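Side-chain contact in Es1 family protein (Ehrlichia chaffeensis, PDB 3L3B), which is a DJ-1/PfpI-family protein with an amidotransferase-like domain, probably linked to isoprenoid biosynthesis, though its precise activity is not established: residues P138-A143 and V165-D170. Residues are numbered along the deposited sequence; the frame is centred on the assembly and turned at random.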
ATOM      1  N   PRO B 138      -4.174 -17.459  19.299  1.00 21.50           N
ATOM      2  CA  PRO B 138      -4.468 -18.822  18.864  1.00 21.72           C
ATOM      3  C   PRO B 138      -4.957 -19.002  17.430  1.00 21.35           C
ATOM      4  O   PRO B 138      -4.480 -19.902  16.737  1.00 19.96           O
ATOM      5  CB  PRO B 138      -5.550 -19.281  19.866  1.00 22.78           C
ATOM      6  CG  PRO B 138      -5.175 -18.572  21.123  1.00 22.26           C
ATOM      7  CD  PRO B 138      -4.704 -17.215  20.660  1.00 22.06           C
ATOM      8  N   GLU B 139      -5.900 -18.159  17.000  1.00 20.35           N
ATOM      9  CA  GLU B 139      -6.472 -18.254  15.664  1.00 19.65           C
ATOM     10  C   GLU B 139      -5.354 -18.124  14.598  1.00 18.83           C
ATOM     11  O   GLU B 139      -5.451 -18.769  13.567  1.00 20.13           O
ATOM     12  CB  GLU B 139      -7.556 -17.170  15.465  1.00 20.60           C
ATOM     13  N   PHE B 140      -4.311 -17.322  14.873  1.00 16.65           N
ATOM     14  CA  PHE B 140      -3.141 -17.112  13.988  1.00 15.59           C
ATOM     15  C   PHE B 140      -2.163 -18.310  14.031  1.00 14.45           C
ATOM     16  O   PHE B 140      -1.772 -18.813  12.995  1.00 12.56           O
ATOM     17  CB  PHE B 140      -2.358 -15.865  14.403  1.00 14.88           C
ATOM     18  CG  PHE B 140      -1.081 -15.619  13.598  1.00 15.20           C
ATOM     19  CD1 PHE B 140      -1.141 -15.251  12.263  1.00 13.10           C
ATOM     20  CD2 PHE B 140       0.163 -15.705  14.185  1.00 15.61           C
ATOM     21  CE1 PHE B 140       0.023 -15.036  11.510  1.00 13.04           C
ATOM     22  CE2 PHE B 140       1.333 -15.468  13.440  1.00 16.32           C
ATOM     23  CZ  PHE B 140       1.258 -15.114  12.110  1.00 13.72           C
ATOM     24  N   LYS B 141      -1.774 -18.720  15.238  1.00 14.17           N
ATOM     25  CA  LYS B 141      -0.917 -19.903  15.413  1.00 14.39           C
ATOM     26  C   LYS B 141      -1.543 -21.080  14.697  1.00 14.80           C
ATOM     27  O   LYS B 141      -0.846 -21.802  13.989  1.00 15.69           O
ATOM     28  CB  LYS B 141      -0.726 -20.234  16.894  1.00 14.94           C
ATOM     29  CG  LYS B 141       0.185 -21.409  17.179  1.00 13.38           C
ATOM     30  CD  LYS B 141       0.480 -21.538  18.669  1.00 12.84           C
ATOM     31  CE  LYS B 141       1.603 -22.568  18.880  1.00 15.46           C
ATOM     32  NZ  LYS B 141       1.917 -22.878  20.283  1.00 11.80           N
ATOM     33  N   ASN B 142      -2.844 -21.301  14.913  1.00 14.88           N
ATOM     34  CA  ASN B 142      -3.521 -22.481  14.348  1.00 15.70           C
ATOM     35  C   ASN B 142      -3.551 -22.453  12.838  1.00 15.14           C
ATOM     36  O   ASN B 142      -3.354 -23.464  12.189  1.00 14.83           O
ATOM     37  CB  ASN B 142      -4.958 -22.624  14.854  1.00 17.09           C
ATOM     38  CG  ASN B 142      -5.030 -23.182  16.253  1.00 18.52           C
ATOM     39  OD1 ASN B 142      -4.016 -23.574  16.832  1.00 22.42           O
ATOM     40  ND2 ASN B 142      -6.240 -23.190  16.824  1.00 23.05           N
ATOM     41  N   ALA B 143      -3.796 -21.275  12.294  1.00 14.93           N
ATOM     42  CA  ALA B 143      -3.788 -21.075  10.858  1.00 15.16           C
ATOM     43  C   ALA B 143      -2.431 -21.375  10.244  1.00 14.03           C
ATOM     44  O   ALA B 143      -2.358 -22.125   9.281  1.00 14.94           O
ATOM     45  CB  ALA B 143      -4.212 -19.648  10.506  1.00 13.94           C
ATOM     46  N   VAL B 165       8.956 -18.450  13.418  1.00  7.61           N
ATOM     47  CA  VAL B 165       9.904 -19.305  14.137  1.00  8.40           C
ATOM     48  C   VAL B 165       9.317 -19.684  15.489  1.00  8.95           C
ATOM     49  O   VAL B 165       9.257 -20.867  15.825  1.00  8.08           O
ATOM     50  CB  VAL B 165      11.323 -18.662  14.234  1.00  8.01           C
ATOM     51  CG1 VAL B 165      12.198 -19.341  15.225  1.00  7.78           C
ATOM     52  CG2 VAL B 165      11.965 -18.619  12.814  1.00  8.55           C
ATOM     53  N   ALA B 166       8.813 -18.682  16.206  1.00  7.95           N
ATOM     54  CA  ALA B 166       8.304 -18.874  17.564  1.00  8.50           C
ATOM     55  C   ALA B 166       7.085 -19.813  17.586  1.00  7.53           C
ATOM     56  O   ALA B 166       7.006 -20.757  18.361  1.00  8.36           O
ATOM     57  CB  ALA B 166       7.940 -17.490  18.192  1.00  6.82           C
ATOM     58  N   LEU B 167       6.137 -19.576  16.704  1.00  7.34           N
ATOM     59  CA  LEU B 167       4.958 -20.381  16.703  1.00  7.46           C
ATOM     60  C   LEU B 167       5.239 -21.837  16.251  1.00  7.26           C
ATOM     61  O   LEU B 167       4.465 -22.717  16.607  1.00  7.10           O
ATOM     62  CB  LEU B 167       3.833 -19.724  15.894  1.00  8.70           C
ATOM     63  CG  LEU B 167       3.831 -19.749  14.365  1.00  9.97           C
ATOM     64  CD1 LEU B 167       3.196 -21.046  13.813  1.00 11.29           C
ATOM     65  CD2 LEU B 167       3.077 -18.513  13.729  1.00  9.85           C
ATOM     66  N   LEU B 168       6.298 -22.068  15.474  1.00  5.80           N
ATOM     67  CA  LEU B 168       6.689 -23.444  15.059  1.00  8.10           C
ATOM     68  C   LEU B 168       7.709 -24.171  15.994  1.00  8.27           C
ATOM     69  O   LEU B 168       7.987 -25.363  15.824  1.00  7.80           O
ATOM     70  CB  LEU B 168       7.195 -23.424  13.636  1.00  7.31           C
ATOM     71  CG  LEU B 168       6.165 -23.103  12.559  1.00  7.22           C
ATOM     72  CD1 LEU B 168       6.841 -22.932  11.184  1.00  5.72           C
ATOM     73  CD2 LEU B 168       4.998 -24.144  12.534  1.00  8.25           C
ATOM     74  N   LYS B 169       8.248 -23.464  16.974  1.00  9.52           N
ATOM     75  CA  LYS B 169       9.448 -23.918  17.686  1.00 11.26           C
ATOM     76  C   LYS B 169       9.321 -25.244  18.424  1.00 11.15           C
ATOM     77  O   LYS B 169      10.319 -25.917  18.629  1.00  9.73           O
ATOM     78  CB  LYS B 169       9.916 -22.852  18.680  1.00 12.41           C
ATOM     79  CG  LYS B 169       9.157 -22.859  19.982  1.00 17.55           C
ATOM     80  CD  LYS B 169       9.345 -21.534  20.727  1.00 24.79           C
ATOM     81  CE  LYS B 169      10.337 -21.645  21.889  1.00 26.90           C
ATOM     82  NZ  LYS B 169      10.051 -20.489  22.839  1.00 27.68           N
ATOM     83  N   ASP B 170       8.110 -25.595  18.841  1.00 11.15           N
ATOM     84  CA  ASP B 170       7.904 -26.870  19.526  1.00 12.85           C
ATOM     85  C   ASP B 170       7.883 -28.058  18.590  1.00 11.55           C
ATOM     86  O   ASP B 170       8.074 -29.150  19.026  1.00 10.94           O
ATOM     87  CB  ASP B 170       6.613 -26.857  20.333  1.00 13.93           C
ATOM     88  CG  ASP B 170       6.622 -25.778  21.411  1.00 17.90           C
ATOM     89  OD1 ASP B 170       7.673 -25.608  22.116  1.00 21.49           O
ATOM     90  OD2 ASP B 170       5.578 -25.112  21.542  1.00 22.18           O
TER
HETATM   91  O   HOH W   1       3.085 -25.510  20.720  1.00 22.31           O
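Leu167 reaches across to helix 138-149 and meets Phe140 with one methyl: Leu167 CD2 comes to 3.5 Å from Phe140 CE2, approaching the ring obliquely, while the two side chains cross at about a right angle. The other methyl, Leu167 CD1, lies 4.1 Å from the backbone O of Lys141. On the solvent side of this apolar touch runs the Lys141 side chain, extended all the way from a CG anti to the backbone N (chi1 -178°). That straight chain passes alongside Leu167, with Lys141 CG 4.2 Å from Leu167 CB and Lys141 CE 3.7 Å from Leu167 O, and delivers its ammonium toward Asp170. Lys141 NZ and Asp170 OD2 remain 4.5 Å apart, too far for a salt bridge, and a water fills the step between them: it accepts from Lys141 NZ at 2.9 Å and donates to Asp170 OD2 at 2.7 Å. In the α/β fold of the DJ-1/PfpI family, the contact joins two helices that flank strand 154-157 in sequence, this strand lying in the parallel part of the central sheet. Farther along helix 138-149, Val144 also touches Leu167, and Arg145 NE hydrogen-bonds Leu167 O, giving that carbonyl a side-chain partner from the facing helix. The Phe140 ring also meets the ring of Phe123, their planes inclined at about 35°.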